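Local coordinates for protein NOVP (PDB 2WK1) that transfers a methyl group from S-adenosyl-L-methionine to the 4-hydroxyl of the noviose sugar, the penultimate step of novobiocin biosynthesis, at residues L170-E174 against E175-R179; E92-R95 against Q96-D100. One frame throughout, in Å; residues are numbered along the deposited sequence.

Contact 1: residues L170-E174 against E175-R179; sequences LAVSE and EEVRR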
ATOM      1  N   LEU A 170      18.961   7.331   9.647  1.00 16.54           N
ATOM      2  CA  LEU A 170      19.230   5.894   9.540  1.00 15.18           C
ATOM      3  C   LEU A 170      18.957   5.068  10.781  1.00 15.05           C
ATOM      4  O   LEU A 170      18.799   3.844  10.649  1.00 15.36           O
ATOM      5  CB  LEU A 170      20.640   5.616   9.069  1.00 15.99           C
ATOM      6  CG  LEU A 170      21.015   6.144   7.691  1.00 16.98           C
ATOM      7  CD1 LEU A 170      22.467   5.852   7.402  1.00 19.24           C
ATOM      8  CD2 LEU A 170      20.108   5.641   6.576  1.00 20.25           C
ATOM      9  N   ALA A 171      18.907   5.686  11.958  1.00 14.67           N
ATOM     10  CA  ALA A 171      18.555   4.977  13.190  1.00 14.52           C
ATOM     11  C   ALA A 171      17.056   4.806  13.301  1.00 15.56           C
ATOM     12  O   ALA A 171      16.314   5.787  13.403  1.00 16.92           O
ATOM     13  CB  ALA A 171      19.110   5.719  14.408  1.00 15.74           C
ATOM     14  N   VAL A 172      16.607   3.558  13.307  1.00 13.82           N
ATOM     15  CA  VAL A 172      15.192   3.237  13.454  1.00 13.83           C
ATOM     16  C   VAL A 172      15.083   2.150  14.505  1.00 13.11           C
ATOM     17  O   VAL A 172      15.712   1.089  14.384  1.00 13.90           O
ATOM     18  CB  VAL A 172      14.555   2.759  12.132  1.00 13.02           C
ATOM     19  CG1 VAL A 172      13.095   2.434  12.347  1.00 13.72           C
ATOM     20  CG2 VAL A 172      14.744   3.811  11.016  1.00 14.78           C
ATOM     21  N   SER A 173      14.260   2.387  15.517  1.00 13.41           N
ATOM     22  CA  SER A 173      14.152   1.466  16.635  1.00 13.87           C
ATOM     23  C   SER A 173      13.481   0.150  16.254  1.00 13.26           C
ATOM     24  O   SER A 173      12.713   0.062  15.287  1.00 13.40           O
ATOM     25  CB  SER A 173      13.343   2.107  17.766  1.00 14.35           C
ATOM     26  OG  SER A 173      11.975   2.165  17.432  1.00 15.70           O
ATOM     27  N   GLU A 174      13.755  -0.879  17.039  1.00 13.46           N
ATOM     28  CA  GLU A 174      13.104  -2.153  16.831  1.00 13.58           C
ATOM     29  C   GLU A 174      11.593  -2.041  17.023  1.00 13.92           C
ATOM     30  O   GLU A 174      10.829  -2.705  16.337  1.00 13.28           O
ATOM     31  CB  GLU A 174      13.707  -3.224  17.735  1.00 14.90           C
ATOM     32  CG  GLU A 174      13.250  -4.598  17.373  1.00 16.94           C
ATOM     33  CD  GLU A 174      13.863  -5.694  18.226  1.00 18.67           C
ATOM     34  OE1 GLU A 174      14.910  -5.476  18.872  1.00 22.15           O
ATOM     35  OE2 GLU A 174      13.260  -6.770  18.244  1.00 19.55           O
ATOM     36  N   GLU A 175      11.150  -1.189  17.952  1.00 13.60           N
ATOM     37  CA  GLU A 175       9.726  -1.015  18.139  1.00 14.26           C
ATOM     38  C   GLU A 175       9.058  -0.489  16.858  1.00 12.82           C
ATOM     39  O   GLU A 175       7.964  -0.939  16.482  1.00 13.38           O
ATOM     40  CB  GLU A 175       9.476  -0.099  19.338  1.00 16.12           C
ATOM     41  CG  GLU A 175       8.231  -0.462  20.018  1.00 23.10           C
ATOM     42  CD  GLU A 175       7.195   0.326  19.469  1.00 25.86           C
ATOM     43  OE1 GLU A 175       7.498   1.498  19.194  1.00 33.91           O
ATOM     44  OE2 GLU A 175       6.101  -0.210  19.234  1.00 36.39           O
ATOM     45  N   GLU A 176       9.697   0.472  16.204  1.00 12.79           N
ATOM     46  CA  GLU A 176       9.185   1.008  14.955  1.00 12.78           C
ATOM     47  C   GLU A 176       9.155  -0.042  13.845  1.00 12.19           C
ATOM     48  O   GLU A 176       8.157  -0.167  13.136  1.00 12.81           O
ATOM     49  CB  GLU A 176       9.993   2.237  14.541  1.00 13.84           C
ATOM     50  CG  GLU A 176       9.461   2.891  13.246  1.00 15.07           C
ATOM     51  CD  GLU A 176      10.040   4.260  12.958  1.00 19.02           C
ATOM     52  OE1 GLU A 176      10.516   4.946  13.876  1.00 21.14           O
ATOM     53  OE2 GLU A 176      10.038   4.643  11.774  1.00 23.45           O
ATOM     54  N   VAL A 177      10.216  -0.834  13.736  1.00 12.13           N
ATOM     55  CA  VAL A 177      10.241  -1.905  12.734  1.00 11.29           C
ATOM     56  C   VAL A 177       9.153  -2.942  13.000  1.00 11.30           C
ATOM     57  O   VAL A 177       8.453  -3.370  12.091  1.00 11.34           O
ATOM     58  CB  VAL A 177      11.638  -2.517  12.606  1.00 11.06           C
ATOM     59  CG1 VAL A 177      11.620  -3.725  11.655  1.00 11.14           C
ATOM     60  CG2 VAL A 177      12.670  -1.462  12.166  1.00 12.07           C
ATOM     61  N   ARG A 178       9.018  -3.357  14.263  1.00 11.42           N
ATOM     62  CA  ARG A 178       7.953  -4.270  14.622  1.00 11.42           C
ATOM     63  C   ARG A 178       6.558  -3.727  14.275  1.00 11.18           C
ATOM     64  O   ARG A 178       5.702  -4.464  13.777  1.00 12.32           O
ATOM     65  CB  ARG A 178       8.036  -4.650  16.099  1.00 11.52           C
ATOM     66  CG  ARG A 178       9.171  -5.599  16.390  1.00 13.47           C
ATOM     67  CD  ARG A 178       9.333  -5.796  17.902  1.00 16.84           C
ATOM     68  NE  ARG A 178      10.303  -6.843  18.115  1.00 21.92           N
ATOM     69  CZ  ARG A 178      10.024  -8.129  18.169  1.00 23.59           C
ATOM     70  NH1 ARG A 178       8.774  -8.536  18.108  1.00 22.46           N
ATOM     71  NH2 ARG A 178      11.017  -8.989  18.342  1.00 25.68           N
ATOM     72  N   ARG A 179       6.331  -2.461  14.604  1.00 11.66           N
ATOM     73  CA  ARG A 179       5.073  -1.838  14.268  1.00 12.56           C
ATOM     74  C   ARG A 179       4.839  -1.868  12.755  1.00 11.47           C
ATOM     75  O   ARG A 179       3.727  -2.110  12.300  1.00 13.03           O
ATOM     76  CB  ARG A 179       5.009  -0.394  14.786  1.00 13.07           C
ATOM     77  CG  ARG A 179       3.685   0.298  14.537  1.00 18.34           C
TER
HETATM   78  O   HOH W   1      12.547   4.801  15.642  1.00 22.87           O

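Contact 2: residues E92-R95 against Q96-D100; sequences ENIR and QCVED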
ATOM      1  N   GLU A  92      12.195  -5.770  -6.588  1.00  9.98           N
ATOM      2  CA  GLU A  92      11.917  -6.806  -7.566  1.00 10.75           C
ATOM      3  C   GLU A  92      12.988  -7.903  -7.565  1.00  9.77           C
ATOM      4  O   GLU A  92      12.676  -9.076  -7.724  1.00 10.89           O
ATOM      5  CB  GLU A  92      11.715  -6.219  -8.979  1.00 12.15           C
ATOM      6  CG  GLU A  92      10.403  -5.441  -9.120  1.00 15.70           C
ATOM      7  CD  GLU A  92      10.241  -4.627 -10.420  1.00 22.64           C
ATOM      8  OE1 GLU A  92      11.257  -4.233 -11.058  1.00 27.90           O
ATOM      9  OE2 GLU A  92       9.067  -4.323 -10.771  1.00 25.39           O
ATOM     10  N   ASN A  93      14.250  -7.518  -7.357  1.00  9.31           N
ATOM     11  CA  ASN A  93      15.321  -8.503  -7.213  1.00  9.57           C
ATOM     12  C   ASN A  93      15.113  -9.431  -6.025  1.00  9.16           C
ATOM     13  O   ASN A  93      15.333 -10.631  -6.121  1.00  9.58           O
ATOM     14  CB  ASN A  93      16.666  -7.774  -7.123  1.00 10.27           C
ATOM     15  CG  ASN A  93      17.811  -8.687  -6.722  1.00 10.74           C
ATOM     16  OD1 ASN A  93      18.223  -8.663  -5.560  1.00 12.04           O
ATOM     17  ND2 ASN A  93      18.296  -9.509  -7.650  1.00 12.07           N
ATOM     18  N   ILE A  94      14.708  -8.876  -4.884  1.00  9.29           N
ATOM     19  CA  ILE A  94      14.384  -9.726  -3.726  1.00  9.05           C
ATOM     20  C   ILE A  94      13.294 -10.721  -4.106  1.00  9.53           C
ATOM     21  O   ILE A  94      13.392 -11.916  -3.828  1.00 11.10           O
ATOM     22  CB  ILE A  94      13.903  -8.909  -2.521  1.00  9.37           C
ATOM     23  CG1 ILE A  94      15.035  -8.089  -1.969  1.00  9.30           C
ATOM     24  CG2 ILE A  94      13.330  -9.826  -1.405  1.00 10.17           C
ATOM     25  CD1 ILE A  94      14.591  -7.089  -0.883  1.00 10.92           C
ATOM     26  N   ARG A  95      12.229 -10.226  -4.734  1.00  9.80           N
ATOM     27  CA  ARG A  95      11.141 -11.104  -5.129  1.00 10.72           C
ATOM     28  C   ARG A  95      11.615 -12.228  -6.046  1.00 11.61           C
ATOM     29  O   ARG A  95      11.234 -13.387  -5.858  1.00 11.90           O
ATOM     30  CB  ARG A  95      10.002 -10.309  -5.752  1.00 11.56           C
ATOM     31  CG  ARG A  95       8.806 -11.177  -6.106  1.00 14.68           C
ATOM     32  CD  ARG A  95       7.800 -10.440  -6.824  1.00 18.82           C
ATOM     33  NE  ARG A  95       6.721 -11.263  -7.295  1.00 20.48           N
ATOM     34  CZ  ARG A  95       5.647 -10.743  -7.873  1.00 22.65           C
ATOM     35  NH1 ARG A  95       5.556  -9.427  -8.034  1.00 25.13           N
ATOM     36  NH2 ARG A  95       4.659 -11.539  -8.243  1.00 24.44           N
ATOM     37  N   GLN A  96      12.402 -11.871  -7.056  1.00 11.18           N
ATOM     38  CA  GLN A  96      12.873 -12.885  -7.985  1.00 12.38           C
ATOM     39  C   GLN A  96      13.744 -13.936  -7.286  1.00 11.38           C
ATOM     40  O   GLN A  96      13.601 -15.140  -7.527  1.00 12.33           O
ATOM     41  CB  GLN A  96      13.623 -12.230  -9.144  1.00 14.70           C
ATOM     42  CG  GLN A  96      12.769 -11.340 -10.070  1.00 20.80           C
ATOM     43  CD  GLN A  96      11.717 -12.032 -10.922  1.00 29.90           C
ATOM     44  OE1 GLN A  96      10.598 -12.297 -10.465  1.00 35.76           O
ATOM     45  NE2 GLN A  96      12.035 -12.228 -12.205  1.00 36.28           N
ATOM     46  N   CYS A  97      14.659 -13.499  -6.431  1.00 10.85           N
ATOM     47  CA  CYS A  97      15.532 -14.443  -5.734  1.00 11.04           C
ATOM     48  C   CYS A  97      14.759 -15.333  -4.772  1.00 10.85           C
ATOM     49  O   CYS A  97      14.992 -16.539  -4.730  1.00 11.43           O
ATOM     50  CB  CYS A  97      16.656 -13.690  -4.999  1.00 11.26           C
ATOM     51  SG  CYS A  97      17.884 -12.921  -6.052  1.00 13.53           S
ATOM     52  N   VAL A  98      13.874 -14.733  -3.982  1.00 10.39           N
ATOM     53  CA  VAL A  98      13.126 -15.529  -3.014  1.00 10.19           C
ATOM     54  C   VAL A  98      12.176 -16.487  -3.742  1.00 11.17           C
ATOM     55  O   VAL A  98      12.084 -17.664  -3.368  1.00 11.42           O
ATOM     56  CB  VAL A  98      12.357 -14.658  -1.999  1.00 10.52           C
ATOM     57  CG1 VAL A  98      11.510 -15.529  -1.063  1.00 12.57           C
ATOM     58  CG2 VAL A  98      13.335 -13.804  -1.179  1.00 11.23           C
ATOM     59  N   GLU A  99      11.487 -16.015  -4.780  1.00 11.08           N
ATOM     60  CA  GLU A  99      10.629 -16.956  -5.532  1.00 12.17           C
ATOM     61  C   GLU A  99      11.441 -18.075  -6.172  1.00 12.79           C
ATOM     62  O   GLU A  99      10.944 -19.199  -6.279  1.00 14.40           O
ATOM     63  CB  GLU A  99       9.725 -16.242  -6.530  1.00 12.78           C
ATOM     64  CG  GLU A  99       8.675 -15.401  -5.809  1.00 14.24           C
ATOM     65  CD  GLU A  99       7.637 -14.787  -6.695  1.00 18.36           C
ATOM     66  OE1 GLU A  99       7.947 -14.432  -7.848  1.00 21.72           O
ATOM     67  OE2 GLU A  99       6.496 -14.666  -6.230  1.00 20.79           O
ATOM     68  N   ASP A 100      12.660 -17.786  -6.621  1.00 12.68           N
ATOM     69  CA  ASP A 100      13.484 -18.835  -7.248  1.00 13.29           C
ATOM     70  C   ASP A 100      13.909 -19.882  -6.217  1.00 12.58           C
ATOM     71  O   ASP A 100      13.872 -21.091  -6.486  1.00 14.27           O
ATOM     72  CB  ASP A 100      14.721 -18.247  -7.938  1.00 14.17           C
ATOM     73  CG  ASP A 100      15.444 -19.277  -8.780  1.00 17.57           C
ATOM     74  OD1 ASP A 100      14.821 -19.773  -9.747  1.00 21.94           O
ATOM     75  OD2 ASP A 100      16.611 -19.579  -8.484  1.00 19.92           O
TER
HETATM   76  O   HOH W   2      10.008  -9.241  -9.808  1.00 35.95           O
HETATM   77  O   HOH W   3       4.389 -14.100  -7.770  1.00 32.91           O

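Contact 1: residues L170-E174 against E175-R179
Ser173 and Glu176 meet where a loop turns into helix 174-183, and they give a clear example of an N-cap. Placed between its own backbone N and carbonyl carbon (chi1 73°), the Ser173 hydroxyl faces the first turn, and OG accepts from Glu176 N at 3.1 Å. The same residue opens the regular helical bonding, since Val177 N donates to Ser173 O. A water accepts from Ser173 N and donates to Glu176 OE1.

In the close-packed part, Val172 CG1 lies 3.9 Å from Val177 CG2 and 3.6 Å from Glu176 CD, the carboxylate end of a side chain that crosses the valine at about a right angle. Glu174 and Arg178, partly exposed but well bonded, run side by side. Glu174 OE2 takes two bonds in the guanidinium plane, from Arg178 NE at 3.0 Å and Arg178 NH2 at 3.2 Å, a side-on salt bridge. The solvent side belongs to Glu175, whose chain bends at chi2 and brings only CB near the loop, 3.9 Å from Ser173 OG.

Val172 touches Trp116 of the S-adenosylmethionine site, while Glu174 and Val177 pack on Phe193 of edge strand 191-195; the Phe193 ring also takes a cation-pi contact from Arg178.

Contact 2: residues E92-R95 against Q96-D100
Helix 87-103 carries Glu92, the predicted proton acceptor, and its middle turns illustrate how one helix can divide its faces between core and surface. Four consecutive i to i+4 backbone bonds, from Gln96 N to Glu92 O through Glu99 N to Arg95 O, keep the turns regular.

On the buried side, Ile94 and Val98 point the same way, with CG2 of Ile94 4.0 Å from CG2 of Val98. Asn93 ND2 comes within 3.8 Å of Cys97 SG. Arg95 and Glu99 form the polar flank. With CG anti to the backbone N (chi1 -177°) and the chain extended as far as NE, Arg95 stands outward, and Glu99, its CG beside the backbone N (chi1 -68°), leans back a turn to meet it. Arg95 NE lies 3.4 Å from Glu99 OE1, a weak bond within a salt bridge. The carboxylate stands at the guanidinium edge with its plane turned 73° away, so the pairing is not a flat two-point one. A water bridges the pair a second time, accepting from Arg95 NH2 at 2.6 Å and donating to Glu99 OE2 at 2.7 Å. Both groups have further partners: Arg95 NH1 forms a salt bridge with Asp40, and Glu99 OE2 is hydrogen-bonded to His131 NE2.

Ile94 and Val98 pack against helix 119-130, Asn93 and Cys97 face strands 238-242 and 276-279, and Arg95 and Glu99 lie against Leu39 of helix 35-47.

A Glu and an Arg four residues apart are paired in both contacts, yet place in the fold changes their chemistry. Contact 1 starts a helix, where a serine cap and a water meet amides; contact 2 lies within a continuous helix and leaves its amides to regular backbone bonds. Its direct Arg-Glu link is weaker, and outside partners share the charges. Contact 2 is nearer the core, with four of eight touching residues buried; contact 1 has two of seven and lies farther from the chain's centre, about 15 Å against 12 Å. They share no helix. Contact 1 contributes Leu170 to the S-adenosylhomocysteine pocket, whereas in contact 2 the Ile94 side chain stays about 7 Å from that ligand.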